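Local atomic coordinates of LC-Est1C (Uncultured organism, PDB entry 3WYD), a protein that probably hydrolyses carboxylic ester bonds, as the C-terminal alpha/beta-hydrolase domain of a metagenome-derived esterase with a long N-terminal extension. Residues V40-G45 against Y71-P76; F134-P139 against F209-S214; A138-G143 against L158-D163; G144-M149 against R174-A179; H154-V159 against G184-Y189. All coordinates share one frame; numbering follows the deposited sequence.

Interaction 1 (V40-G45 against Y71-P76); sequences VIALHG and YIVACP
V40 CG2 presses obliquely against the ring of Y71, 3.3 Å from CD2, at one end of this pairing of parallel strands; V40, P76 and A42 bury the most surface in it. The V40 branch is placed there by a first torsion of 179°, which sends CG1 anti to the backbone N and leaves CG2 beside that N. The ring's own hydroxyl is held by D213, and its edge-to-face partner is F209, both of helix 205-213. The backbones then join in the regular parallel manner: V40 N gives a bond to I72 O, V40 O receives A74 N at 2.9 Å, and A42 N reaches A74 O at 3.0 Å. A42 points its methyl to the face shared with V73 and C75, 4.1 Å from C75 SG.

P76 has no N-H to donate, and the regular pairing stops at its ring. Its CD sits 3.6 Å from A42 O, while CG meets L43 CD2 at 3.9 Å and CD touches I41 CG2, the I41 and P76 side chains crossing at about a right angle. These are neighbouring parallel strands of the alpha/beta-hydrolase sheet, with helices 57-69 and 88-103 packed on its two faces. Past the proline a water takes over the bridging: it donates to A42 O and to P76 O (2.8 Å) and accepts from H44 N. H44 CD2 lies 3.4 Å from P76 O, which sits at the ring edge, near its plane. The carbonyls of A42 and P76 are thus served by water where the proline interrupts direct backbone pairing, and apolar side chains, with the sulfur of C75, fill the faces.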
# COMPACT_ATOMS: atom_id res chain seq x y z
N VAL A 40 12.93 -5.93 17.02
CA VAL A 40 12.31 -6.12 15.69
C VAL A 40 11.30 -5.04 15.42
O VAL A 40 10.42 -4.76 16.25
CB VAL A 40 11.62 -7.49 15.58
CG1 VAL A 40 10.98 -7.65 14.21
CG2 VAL A 40 12.54 -8.59 15.82
N ILE A 41 11.41 -4.40 14.27
CA ILE A 41 10.39 -3.48 13.80
C ILE A 41 9.50 -4.29 12.85
O ILE A 41 10.03 -4.90 11.91
CB ILE A 41 11.05 -2.31 13.03
CG1 ILE A 41 12.08 -1.57 13.92
CG2 ILE A 41 9.96 -1.40 12.45
CD1 ILE A 41 11.52 -1.08 15.27
N ALA A 42 8.19 -4.34 13.13
CA ALA A 42 7.26 -5.11 12.33
C ALA A 42 6.26 -4.14 11.71
O ALA A 42 5.61 -3.37 12.43
CB ALA A 42 6.53 -6.11 13.25
N LEU A 43 6.19 -4.11 10.38
CA LEU A 43 5.37 -3.16 9.61
C LEU A 43 4.12 -3.83 9.06
O LEU A 43 4.21 -4.82 8.35
CB LEU A 43 6.19 -2.61 8.42
CG LEU A 43 7.50 -1.92 8.79
CD1 LEU A 43 8.25 -1.42 7.55
CD2 LEU A 43 7.35 -0.78 9.85
N HIS A 44 2.95 -3.32 9.47
CA HIS A 44 1.66 -3.82 9.02
C HIS A 44 1.32 -3.60 7.56
O HIS A 44 1.96 -2.80 6.86
CB HIS A 44 0.53 -3.23 9.92
CG HIS A 44 0.32 -1.77 9.75
ND1 HIS A 44 -0.30 -1.23 8.63
CD2 HIS A 44 0.67 -0.72 10.53
CE1 HIS A 44 -0.25 0.09 8.71
NE2 HIS A 44 0.32 0.42 9.85
N GLY A 45 0.28 -4.30 7.13
CA GLY A 45 -0.24 -4.13 5.77
C GLY A 45 -1.12 -2.91 5.57
O GLY A 45 -1.24 -2.04 6.44
N TYR A 71 12.91 -10.90 22.13
CA TYR A 71 12.98 -9.68 21.33
C TYR A 71 12.02 -8.64 21.84
O TYR A 71 10.85 -8.98 22.10
CB TYR A 71 12.52 -9.98 19.88
CG TYR A 71 13.50 -10.77 19.05
CD1 TYR A 71 13.66 -12.16 19.21
CD2 TYR A 71 14.36 -10.11 18.18
CE1 TYR A 71 14.60 -12.86 18.47
CE2 TYR A 71 15.30 -10.79 17.45
CZ TYR A 71 15.43 -12.15 17.56
OH TYR A 71 16.32 -12.85 16.80
N ILE A 72 12.45 -7.38 21.90
CA ILE A 72 11.53 -6.25 21.99
C ILE A 72 10.98 -6.04 20.58
O ILE A 72 11.73 -6.23 19.62
CB ILE A 72 12.24 -4.98 22.48
CG1 ILE A 72 12.63 -5.19 23.94
CG2 ILE A 72 11.37 -3.78 22.35
CD1 ILE A 72 13.51 -4.10 24.51
N VAL A 73 9.66 -5.85 20.44
CA VAL A 73 9.04 -5.61 19.11
C VAL A 73 8.40 -4.23 19.13
O VAL A 73 7.67 -3.89 20.06
CB VAL A 73 7.94 -6.65 18.78
CG1 VAL A 73 7.37 -6.40 17.36
CG2 VAL A 73 8.48 -8.08 18.92
N ALA A 74 8.65 -3.42 18.11
CA ALA A 74 7.90 -2.19 17.91
C ALA A 74 7.12 -2.23 16.62
O ALA A 74 7.66 -2.60 15.56
CB ALA A 74 8.85 -0.93 17.91
N CYS A 75 5.87 -1.83 16.70
CA CYS A 75 4.96 -1.85 15.53
C CYS A 75 4.48 -0.45 15.25
O CYS A 75 3.55 0.04 15.94
CB CYS A 75 3.77 -2.74 15.88
SG CYS A 75 4.26 -4.45 16.18
N PRO A 76 5.16 0.29 14.36
CA PRO A 76 4.72 1.64 14.01
C PRO A 76 3.35 1.67 13.30
O PRO A 76 2.92 0.71 12.64
CB PRO A 76 5.77 2.14 13.03
CG PRO A 76 6.89 1.20 13.12
CD PRO A 76 6.40 -0.11 13.67
O HOH W 1 3.24 -2.02 12.26
O HOH W 2 3.94 -0.11 10.19

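Interaction 2 (F134-P139 against F209-S214); sequences FAALAP and FDWFDS
Two aromatic side chains of helix 205-213 reach A136 and A138 through different first torsions. In W211 the CG lies anti to the backbone N (chi1 -168°), which carries the indole forward to the strand; in F212 it lies anti to the carbonyl carbon (chi1 -61°), and the ring, whose CB does not point at the strand, swings round to meet it. The five-membered part of the indole comes obliquely to the methyl of A136, with CD1 3.9 Å from A136 CB, and the same CD1 lies 4.0 Å from L137 O. The phenyl ring of F212 lies along the strand: CD1 is 4.0 Å from A136 CB, CE1 meets L137 C at the ring edge, near its plane, and CZ is 3.9 Å from A138 CB.

The two alanine methyls, two residues apart on one face of strand 136-140, are small enough for the rings to come close to the backbone. In the alpha/beta-hydrolase fold the C-terminal helix packs against the central sheet, and here it runs along the strand, nearly antiparallel at 169°, with axes 8.7 Å apart. L137 sends its side chain to the other face, where helix 118-129 covers it.

Packing carries the contact, yet the polar atom of the indole is not left without a partner, since W211 NE1 is bonded to P156 O, just before strand 157-162 of the same chain, which helps to set the indole's rotation beside A136. F212 is further held by a stack with Y112 of strand 110-116, the strand beside A138 on its other flank, where T114 OG1 bonds to A138 O.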
# COMPACT_ATOMS: atom_id res chain seq x y z
N PHE A 134 20.14 -1.77 9.96
CA PHE A 134 19.46 -3.04 10.19
C PHE A 134 20.37 -4.23 10.04
O PHE A 134 21.23 -4.28 9.13
CB PHE A 134 18.26 -3.19 9.25
CG PHE A 134 17.23 -2.14 9.48
CD1 PHE A 134 16.37 -2.22 10.57
CD2 PHE A 134 17.13 -1.04 8.63
CE1 PHE A 134 15.47 -1.18 10.81
CE2 PHE A 134 16.29 0.03 8.91
CZ PHE A 134 15.42 -0.06 9.99
N ALA A 135 20.24 -5.17 10.94
CA ALA A 135 21.09 -6.36 10.93
C ALA A 135 20.64 -7.37 9.88
O ALA A 135 21.46 -8.04 9.23
CB ALA A 135 21.13 -7.00 12.32
N ALA A 136 19.33 -7.50 9.72
CA ALA A 136 18.77 -8.42 8.74
C ALA A 136 17.32 -8.01 8.49
O ALA A 136 16.71 -7.25 9.30
CB ALA A 136 18.82 -9.84 9.29
N LEU A 137 16.78 -8.45 7.36
CA LEU A 137 15.44 -8.03 6.93
C LEU A 137 14.60 -9.23 6.54
O LEU A 137 15.13 -10.23 6.06
CB LEU A 137 15.51 -7.12 5.69
CG LEU A 137 16.43 -5.91 5.82
CD1 LEU A 137 16.62 -5.31 4.41
CD2 LEU A 137 15.85 -4.88 6.75
N ALA A 138 13.27 -9.13 6.66
CA ALA A 138 12.38 -10.20 6.18
C ALA A 138 11.10 -9.59 5.58
O ALA A 138 10.04 -9.54 6.23
CB ALA A 138 12.05 -11.18 7.32
N PRO A 139 11.18 -9.15 4.31
CA PRO A 139 9.94 -8.71 3.64
C PRO A 139 9.04 -9.86 3.19
O PRO A 139 9.52 -10.84 2.54
CB PRO A 139 10.45 -7.91 2.44
CG PRO A 139 11.81 -8.52 2.17
CD PRO A 139 12.38 -8.98 3.48
N PHE A 209 11.95 -15.29 12.62
CA PHE A 209 12.71 -15.23 13.87
C PHE A 209 13.94 -16.13 13.80
O PHE A 209 14.99 -15.76 14.35
CB PHE A 209 11.82 -15.55 15.06
CG PHE A 209 11.02 -14.37 15.52
CD1 PHE A 209 11.55 -13.50 16.47
CD2 PHE A 209 9.74 -14.13 15.01
CE1 PHE A 209 10.84 -12.40 16.89
CE2 PHE A 209 9.00 -13.06 15.47
CZ PHE A 209 9.53 -12.20 16.41
N ASP A 210 13.86 -17.26 13.11
CA ASP A 210 15.05 -18.10 12.93
C ASP A 210 16.13 -17.30 12.21
O ASP A 210 17.30 -17.39 12.55
CB ASP A 210 14.76 -19.35 12.09
CG ASP A 210 14.00 -20.44 12.86
OD1 ASP A 210 13.80 -20.31 14.08
OD2 ASP A 210 13.53 -21.40 12.19
N TRP A 211 15.74 -16.55 11.19
CA TRP A 211 16.68 -15.72 10.42
C TRP A 211 17.30 -14.63 11.29
O TRP A 211 18.51 -14.39 11.24
CB TRP A 211 15.93 -15.08 9.23
CG TRP A 211 16.86 -14.44 8.22
CD1 TRP A 211 17.05 -13.11 7.99
CD2 TRP A 211 17.63 -15.14 7.26
NE1 TRP A 211 17.92 -12.93 6.94
CE2 TRP A 211 18.30 -14.16 6.47
CE3 TRP A 211 17.83 -16.50 6.98
CZ2 TRP A 211 19.13 -14.50 5.40
CZ3 TRP A 211 18.67 -16.84 5.94
CH2 TRP A 211 19.34 -15.85 5.17
N PHE A 212 16.51 -14.01 12.14
CA PHE A 212 17.04 -12.93 12.97
C PHE A 212 17.92 -13.50 14.10
O PHE A 212 18.95 -12.91 14.43
CB PHE A 212 15.91 -12.07 13.54
CG PHE A 212 15.05 -11.37 12.49
CD1 PHE A 212 15.51 -11.13 11.19
CD2 PHE A 212 13.84 -10.80 12.88
CE1 PHE A 212 14.74 -10.42 10.27
CE2 PHE A 212 13.01 -10.13 11.94
CZ PHE A 212 13.49 -9.86 10.66
N ASP A 213 17.57 -14.68 14.58
CA ASP A 213 18.38 -15.36 15.62
C ASP A 213 19.79 -15.67 15.12
O ASP A 213 20.73 -15.74 15.91
CB ASP A 213 17.71 -16.68 16.00
CG ASP A 213 16.58 -16.52 16.98
OD1 ASP A 213 16.31 -15.43 17.56
OD2 ASP A 213 16.02 -17.59 17.27
N SER A 214 19.94 -15.89 13.82
CA SER A 214 21.19 -16.38 13.24
C SER A 214 22.02 -15.34 12.50
O SER A 214 23.01 -15.67 11.85
CB SER A 214 20.91 -17.57 12.31
OG SER A 214 19.97 -17.21 11.31

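Interaction 3 (A138-G143 against L158-D163); sequences APVAGG and LVVHGD
V140 and V160 lie side by side and point the same way, on neighbouring parallel strands of the alpha/beta-hydrolase sheet. Both methyls of V140, CG1 and CG2, lie 4.1 Å from V160 CB, and the hydrocarbon of the two valines forms one ridge with A138 and L158, whose CB atoms lie 4.2 Å apart. Beside L158 the small methyl of A138 lets F212 and V208 of helix 205-213 pack against it. On the face bearing P139 and V159, the proline ring is the bump: its CG packs against V159 CG2 at 4.2 Å, W124 of helix 118-129 touches both residues, and its CD is set 3.2 Å from L158 O.

That proline breaks the regular pattern of bonds. Lacking an N-H, P139 cannot donate to L158 O, and the carbonyl is instead approached by A138 CA in a CA-H...O contact of 3.0 Å. Further along, V160 N reaches P139 O almost straight, at 170°, and A141 N closes on V160 O at 2.9 Å.

After V140 the first segment turns away with A141 in a left-handed helical conformation (phi 55°), while the second strand runs on to H161. The turn lays A141 CA over one face of the imidazole, a CH-pi contact 3.7 Å from the ring centroid. ND1 is bonded to S173 OG and NE2 to V168 O; these bonds set the ring's rotation, with one face toward A141. A141 also touches D165 and H197, members of a probable Ser-His-Asp triad, which places this end of the strand pair next to the likely catalytic site. At the H161 ring edge, near its plane, CE1 meets G142 O at 3.3 Å.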
# COMPACT_ATOMS: atom_id res chain seq x y z
N ALA A 138 13.27 -9.13 6.66
CA ALA A 138 12.38 -10.20 6.18
C ALA A 138 11.10 -9.59 5.58
O ALA A 138 10.04 -9.54 6.23
CB ALA A 138 12.05 -11.18 7.32
N PRO A 139 11.18 -9.15 4.31
CA PRO A 139 9.94 -8.71 3.64
C PRO A 139 9.04 -9.86 3.19
O PRO A 139 9.52 -10.84 2.54
CB PRO A 139 10.45 -7.91 2.44
CG PRO A 139 11.81 -8.52 2.17
CD PRO A 139 12.38 -8.98 3.48
N VAL A 140 7.75 -9.72 3.49
CA VAL A 140 6.77 -10.77 3.19
C VAL A 140 5.69 -10.22 2.24
O VAL A 140 5.03 -9.23 2.58
CB VAL A 140 6.11 -11.27 4.50
CG1 VAL A 140 5.09 -12.36 4.19
CG2 VAL A 140 7.22 -11.82 5.45
N ALA A 141 5.55 -10.84 1.07
CA ALA A 141 4.54 -10.46 0.06
C ALA A 141 4.66 -8.98 -0.30
O ALA A 141 3.68 -8.27 -0.50
CB ALA A 141 3.10 -10.85 0.53
N GLY A 142 5.92 -8.57 -0.47
CA GLY A 142 6.22 -7.19 -0.89
C GLY A 142 6.89 -7.09 -2.24
O GLY A 142 6.70 -7.91 -3.14
N GLY A 143 7.69 -6.06 -2.36
CA GLY A 143 8.32 -5.73 -3.62
C GLY A 143 9.11 -4.46 -3.45
O GLY A 143 9.25 -3.94 -2.33
N LEU A 158 15.68 -12.56 4.37
CA LEU A 158 14.73 -13.64 4.15
C LEU A 158 13.50 -13.09 3.46
O LEU A 158 12.88 -12.15 3.98
CB LEU A 158 14.31 -14.19 5.53
CG LEU A 158 13.20 -15.25 5.42
CD1 LEU A 158 13.81 -16.56 4.90
CD2 LEU A 158 12.57 -15.53 6.76
N VAL A 159 13.21 -13.59 2.27
CA VAL A 159 12.12 -13.08 1.47
C VAL A 159 11.05 -14.17 1.39
O VAL A 159 11.37 -15.30 1.13
CB VAL A 159 12.59 -12.75 0.05
CG1 VAL A 159 11.42 -12.21 -0.81
CG2 VAL A 159 13.71 -11.69 0.10
N VAL A 160 9.78 -13.80 1.64
CA VAL A 160 8.66 -14.77 1.59
C VAL A 160 7.61 -14.27 0.64
O VAL A 160 7.28 -13.07 0.64
CB VAL A 160 8.04 -14.93 2.96
CG1 VAL A 160 6.82 -15.85 2.90
CG2 VAL A 160 9.05 -15.44 3.97
N HIS A 161 7.14 -15.13 -0.29
CA HIS A 161 6.04 -14.70 -1.16
C HIS A 161 5.29 -15.92 -1.59
O HIS A 161 5.89 -16.96 -1.84
CB HIS A 161 6.57 -13.97 -2.42
CG HIS A 161 5.68 -12.88 -2.94
ND1 HIS A 161 6.08 -11.56 -2.96
CD2 HIS A 161 4.41 -12.90 -3.40
CE1 HIS A 161 5.12 -10.82 -3.50
NE2 HIS A 161 4.07 -11.60 -3.72
N GLY A 162 3.98 -15.76 -1.75
CA GLY A 162 3.18 -16.89 -2.26
C GLY A 162 3.06 -16.84 -3.78
O GLY A 162 2.91 -15.77 -4.36
N ASP A 163 3.14 -17.98 -4.47
CA ASP A 163 3.08 -17.95 -5.94
C ASP A 163 1.71 -17.83 -6.57
O ASP A 163 1.60 -17.76 -7.80
CB ASP A 163 3.86 -19.11 -6.58
CG ASP A 163 3.13 -20.42 -6.51
OD1 ASP A 163 2.02 -20.49 -5.97
OD2 ASP A 163 3.71 -21.42 -6.99

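Interaction 4 (G144-M149 against R174-A179); sequences GNPLGM and RVMVEA
M176 reaches out from helix 171-181 to the loop holding G144 and P146, and of the residues here it buries the most surface. Its CB does not aim straight at the loop; bends at the next torsions (chi2 -64°, chi3 -88°) bring the end of the chain round to it. CG comes 4.1 Å from G144 N. SD settles 3.5 Å from P146 N and 3.6 Å from G144 C, and the P146 ring, crossing it at about a right angle, adds CD. The terminal CE lies 3.6 Å from G144 CA and meets M149 SD at an equal distance. G144, having no side chain, lets M176 CE come this close to its CA.

M149 answers from the loop. Its own chain is bent as well, and CE comes to 3.5 Å from M176 O, a thioether methyl resting on a helix carbonyl, while CG packs on A179 CB.

The segment around P146 is a 3-10 turn within the connection between strands 136-140 and 157-162 of the alpha/beta-hydrolase fold, and it leans on the helix of the following beta-alpha-beta crossover. An Asx turn opens it: N145 OD1 accepts from L147 N, with the donor well above the carbonyl plane. P146 completes the contact by laying CB on A179 CB, 3.9 Å away, and CG toward V175 CG2. W124 and M128 of helix 118-129 close over both methionines, whereas N145 and G144 stand at the exposed margin.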
# COMPACT_ATOMS: atom_id res chain seq x y z
N GLY A 144 9.68 -3.98 -4.56
CA GLY A 144 10.40 -2.71 -4.47
C GLY A 144 11.17 -2.41 -5.74
O GLY A 144 10.75 -2.83 -6.83
N ASN A 145 12.26 -1.66 -5.57
CA ASN A 145 13.07 -1.21 -6.71
C ASN A 145 14.26 -2.13 -6.77
O ASN A 145 15.17 -2.05 -5.91
CB ASN A 145 13.57 0.20 -6.45
CG ASN A 145 14.64 0.62 -7.47
OD1 ASN A 145 14.75 0.03 -8.55
ND2 ASN A 145 15.52 1.52 -7.05
N PRO A 146 14.27 -3.02 -7.74
CA PRO A 146 15.41 -3.97 -7.75
C PRO A 146 16.78 -3.29 -7.88
O PRO A 146 17.81 -3.83 -7.43
CB PRO A 146 15.09 -4.91 -8.92
CG PRO A 146 14.03 -4.18 -9.76
CD PRO A 146 13.26 -3.33 -8.76
N LEU A 147 16.82 -2.11 -8.50
CA LEU A 147 18.08 -1.36 -8.60
C LEU A 147 18.68 -0.87 -7.29
O LEU A 147 19.85 -0.49 -7.25
CB LEU A 147 17.96 -0.23 -9.64
CG LEU A 147 17.65 -0.72 -11.07
CD1 LEU A 147 17.29 0.44 -12.06
CD2 LEU A 147 18.79 -1.62 -11.66
N GLY A 148 17.92 -0.93 -6.20
CA GLY A 148 18.42 -0.56 -4.88
C GLY A 148 19.01 -1.71 -4.08
O GLY A 148 19.44 -1.53 -2.95
N MET A 149 18.96 -2.92 -4.62
CA MET A 149 19.43 -4.07 -3.86
C MET A 149 20.95 -4.01 -3.62
O MET A 149 21.45 -4.53 -2.59
CB MET A 149 18.99 -5.37 -4.55
CG MET A 149 17.41 -5.53 -4.56
SD MET A 149 16.68 -5.73 -2.96
CE MET A 149 17.28 -7.36 -2.55
N ARG A 174 10.33 -12.01 -6.83
CA ARG A 174 11.34 -12.74 -7.62
C ARG A 174 12.36 -11.77 -8.18
O ARG A 174 13.55 -12.08 -8.19
CB ARG A 174 10.66 -13.51 -8.75
CG ARG A 174 9.84 -14.68 -8.31
CD ARG A 174 9.12 -15.30 -9.53
NE ARG A 174 8.40 -16.51 -9.15
CZ ARG A 174 7.51 -17.12 -9.93
NH1 ARG A 174 7.20 -16.61 -11.12
NH2 ARG A 174 6.85 -18.17 -9.46
N VAL A 175 11.94 -10.61 -8.66
CA VAL A 175 12.90 -9.69 -9.28
C VAL A 175 13.87 -9.12 -8.25
O VAL A 175 15.03 -8.82 -8.57
CB VAL A 175 12.24 -8.59 -10.09
CG1 VAL A 175 11.50 -9.21 -11.31
CG2 VAL A 175 11.33 -7.71 -9.24
N MET A 176 13.43 -8.98 -7.00
CA MET A 176 14.29 -8.46 -5.95
C MET A 176 15.33 -9.49 -5.53
O MET A 176 16.48 -9.17 -5.39
CB MET A 176 13.45 -8.09 -4.73
CG MET A 176 12.41 -7.02 -4.96
SD MET A 176 13.08 -5.39 -5.39
CE MET A 176 13.32 -4.73 -3.74
N VAL A 177 14.91 -10.74 -5.40
CA VAL A 177 15.81 -11.85 -5.09
C VAL A 177 16.85 -11.99 -6.22
O VAL A 177 18.04 -12.16 -5.93
CB VAL A 177 15.03 -13.15 -4.90
CG1 VAL A 177 15.99 -14.34 -4.69
CG2 VAL A 177 14.11 -13.05 -3.70
N GLU A 178 16.41 -11.93 -7.47
CA GLU A 178 17.34 -12.03 -8.63
C GLU A 178 18.38 -10.93 -8.56
O GLU A 178 19.61 -11.20 -8.70
CB GLU A 178 16.51 -11.95 -9.91
CG GLU A 178 17.24 -11.97 -11.21
CD GLU A 178 16.25 -12.04 -12.36
OE1 GLU A 178 15.50 -11.04 -12.57
OE2 GLU A 178 16.07 -13.14 -12.90
N ALA A 179 17.95 -9.69 -8.29
CA ALA A 179 18.89 -8.59 -8.21
C ALA A 179 19.83 -8.77 -7.01
O ALA A 179 21.03 -8.49 -7.08
CB ALA A 179 18.14 -7.21 -8.13

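Interaction 5 (H154-V159 against G184-Y189); sequences HIPQLV and GTEIKY
V159 and Y189 make the close-packed end of this parallel pairing, with V159 CG1 3.7 Å from Y189 CD1. The tyrosine ring turns its edge to the partner strand, so that CD1 also lies near V159 O, 3.3 Å away. V159 CG2 packs on I187 CD1, 3.9 Å away. Q157 completes this face: its CB lies by I187 CD1, and the extended chain carries the amide to T185. There NE2 gives a bond to I155 O at 3.0 Å, with the acceptor 6° from the amide plane, and a second one to a water that in turn donates to T185 OG1, which is also bonded to A180 O of helix 171-181. W124 NE1 is bonded to Q157 OE1, so the amide's rotation is fixed from both ends.

The opposite face is looser and nearer to solvent. E186 lays its carboxylate beside the P156 ring, OE1 3.6 Å from P156 CG, and K188 runs fully extended alongside L158, CG 3.8 Å from L158 CD1, before its end leads away. W211 of helix 205-213 touches both E186 and K188.

Backbone bonds join the two sides throughout: Q157 N to E186 O, K188 N to Q157 O, and V159 N to K188 O at 2.9 Å. The pairing is the return of a beta-alpha-beta crossover, strand 157-162 through helix 171-181 to strand 187-192, the last strand of the sheet within this chain. On the face of E186 and K188, lysine methylenes pack on L158 while the glutamate sets its carboxylate against the proline ring; the inner amide, gripped at N and O, pays for its burial with hydrogen bonds.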
# COMPACT_ATOMS: atom_id res chain seq x y z
N HIS A 154 24.95 -6.10 1.87
CA HIS A 154 25.55 -6.56 3.10
C HIS A 154 24.55 -6.97 4.18
O HIS A 154 24.95 -7.40 5.25
CB HIS A 154 26.42 -5.43 3.66
CG HIS A 154 25.64 -4.19 3.99
ND1 HIS A 154 25.09 -3.39 3.01
CD2 HIS A 154 25.28 -3.65 5.18
CE1 HIS A 154 24.43 -2.39 3.59
NE2 HIS A 154 24.54 -2.53 4.91
N ILE A 155 23.25 -6.80 3.91
CA ILE A 155 22.21 -7.14 4.89
C ILE A 155 21.55 -8.47 4.51
O ILE A 155 20.92 -8.55 3.45
CB ILE A 155 21.13 -6.05 4.95
CG1 ILE A 155 21.81 -4.68 5.20
CG2 ILE A 155 20.10 -6.37 6.06
CD1 ILE A 155 20.80 -3.54 5.19
N PRO A 156 21.69 -9.50 5.35
CA PRO A 156 21.07 -10.80 5.00
C PRO A 156 19.54 -10.68 5.02
O PRO A 156 18.96 -10.09 5.95
CB PRO A 156 21.54 -11.75 6.11
CG PRO A 156 22.78 -11.10 6.65
CD PRO A 156 22.55 -9.57 6.53
N GLN A 157 18.91 -11.26 4.01
CA GLN A 157 17.49 -11.06 3.80
C GLN A 157 16.80 -12.41 3.68
O GLN A 157 17.27 -13.30 2.95
CB GLN A 157 17.29 -10.27 2.51
CG GLN A 157 17.75 -8.80 2.71
CD GLN A 157 17.95 -8.06 1.40
OE1 GLN A 157 17.05 -8.00 0.57
NE2 GLN A 157 19.18 -7.62 1.15
N LEU A 158 15.68 -12.56 4.37
CA LEU A 158 14.73 -13.64 4.15
C LEU A 158 13.50 -13.09 3.46
O LEU A 158 12.88 -12.15 3.98
CB LEU A 158 14.31 -14.19 5.53
CG LEU A 158 13.20 -15.25 5.42
CD1 LEU A 158 13.81 -16.56 4.90
CD2 LEU A 158 12.57 -15.53 6.76
N VAL A 159 13.21 -13.59 2.27
CA VAL A 159 12.12 -13.08 1.47
C VAL A 159 11.05 -14.17 1.39
O VAL A 159 11.37 -15.30 1.13
CB VAL A 159 12.59 -12.75 0.05
CG1 VAL A 159 11.42 -12.21 -0.81
CG2 VAL A 159 13.71 -11.69 0.10
N GLY A 184 25.85 -10.47 -4.56
CA GLY A 184 26.44 -11.32 -3.54
C GLY A 184 25.75 -11.23 -2.20
O GLY A 184 26.33 -11.64 -1.18
N THR A 185 24.45 -10.93 -2.22
CA THR A 185 23.70 -10.83 -0.95
C THR A 185 23.55 -12.22 -0.35
O THR A 185 23.24 -13.18 -1.06
CB THR A 185 22.29 -10.28 -1.25
OG1 THR A 185 22.42 -9.07 -2.02
CG2 THR A 185 21.52 -9.95 -0.02
N GLU A 186 23.57 -12.30 0.98
CA GLU A 186 23.13 -13.51 1.65
C GLU A 186 21.61 -13.49 1.72
O GLU A 186 21.03 -12.67 2.41
CB GLU A 186 23.74 -13.63 3.05
CG GLU A 186 23.31 -14.94 3.73
CD GLU A 186 23.68 -15.05 5.18
OE1 GLU A 186 24.42 -14.20 5.73
OE2 GLU A 186 23.21 -16.09 5.72
N ILE A 187 20.96 -14.38 0.98
CA ILE A 187 19.51 -14.27 0.80
C ILE A 187 18.92 -15.66 0.78
O ILE A 187 19.50 -16.62 0.21
CB ILE A 187 19.14 -13.41 -0.45
CG1 ILE A 187 17.62 -13.16 -0.54
CG2 ILE A 187 19.70 -14.06 -1.74
CD1 ILE A 187 17.30 -11.90 -1.35
N LYS A 188 17.79 -15.80 1.45
CA LYS A 188 17.01 -17.01 1.41
C LYS A 188 15.61 -16.64 0.97
O LYS A 188 15.00 -15.74 1.55
CB LYS A 188 16.96 -17.67 2.79
CG LYS A 188 16.03 -18.91 2.84
CD LYS A 188 16.10 -19.63 4.19
CE LYS A 188 15.25 -20.90 4.12
NZ LYS A 188 15.42 -21.73 5.33
N TYR A 189 15.10 -17.32 -0.03
CA TYR A 189 13.79 -16.95 -0.56
C TYR A 189 12.89 -18.16 -0.38
O TYR A 189 13.16 -19.25 -0.93
CB TYR A 189 13.93 -16.60 -2.04
CG TYR A 189 12.63 -16.33 -2.79
CD1 TYR A 189 11.57 -15.67 -2.14
CD2 TYR A 189 12.47 -16.69 -4.14
CE1 TYR A 189 10.38 -15.39 -2.85
CE2 TYR A 189 11.29 -16.38 -4.83
CZ TYR A 189 10.27 -15.75 -4.15
OH TYR A 189 9.09 -15.47 -4.81
O HOH W 3 20.48 -6.93 -1.55

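In the fold
Interactions 1, 3 and 5 are pairings of neighbouring parallel strands in one sheet, and interaction 2 lays the C-terminal helix along strand 136-140, nearly antiparallel, a strand that interaction 3 also uses. Interactions 3 and 5 share strand 157-162, giving it partners along both edges. Burial falls off outward: 1, 2 and 3 are wholly or mainly buried, 5 keeps charged side chains at the sheet's last strand, and 4 is a partly buried surface contact of methionines and proline. Backbone hydrogen bonds dominate 1, 3 and 5, whereas 2 and 4 rest on packing. V40 of interaction 1 packs on F212 of interaction 2, and M149 of interaction 4 touches Q157 of interaction 5.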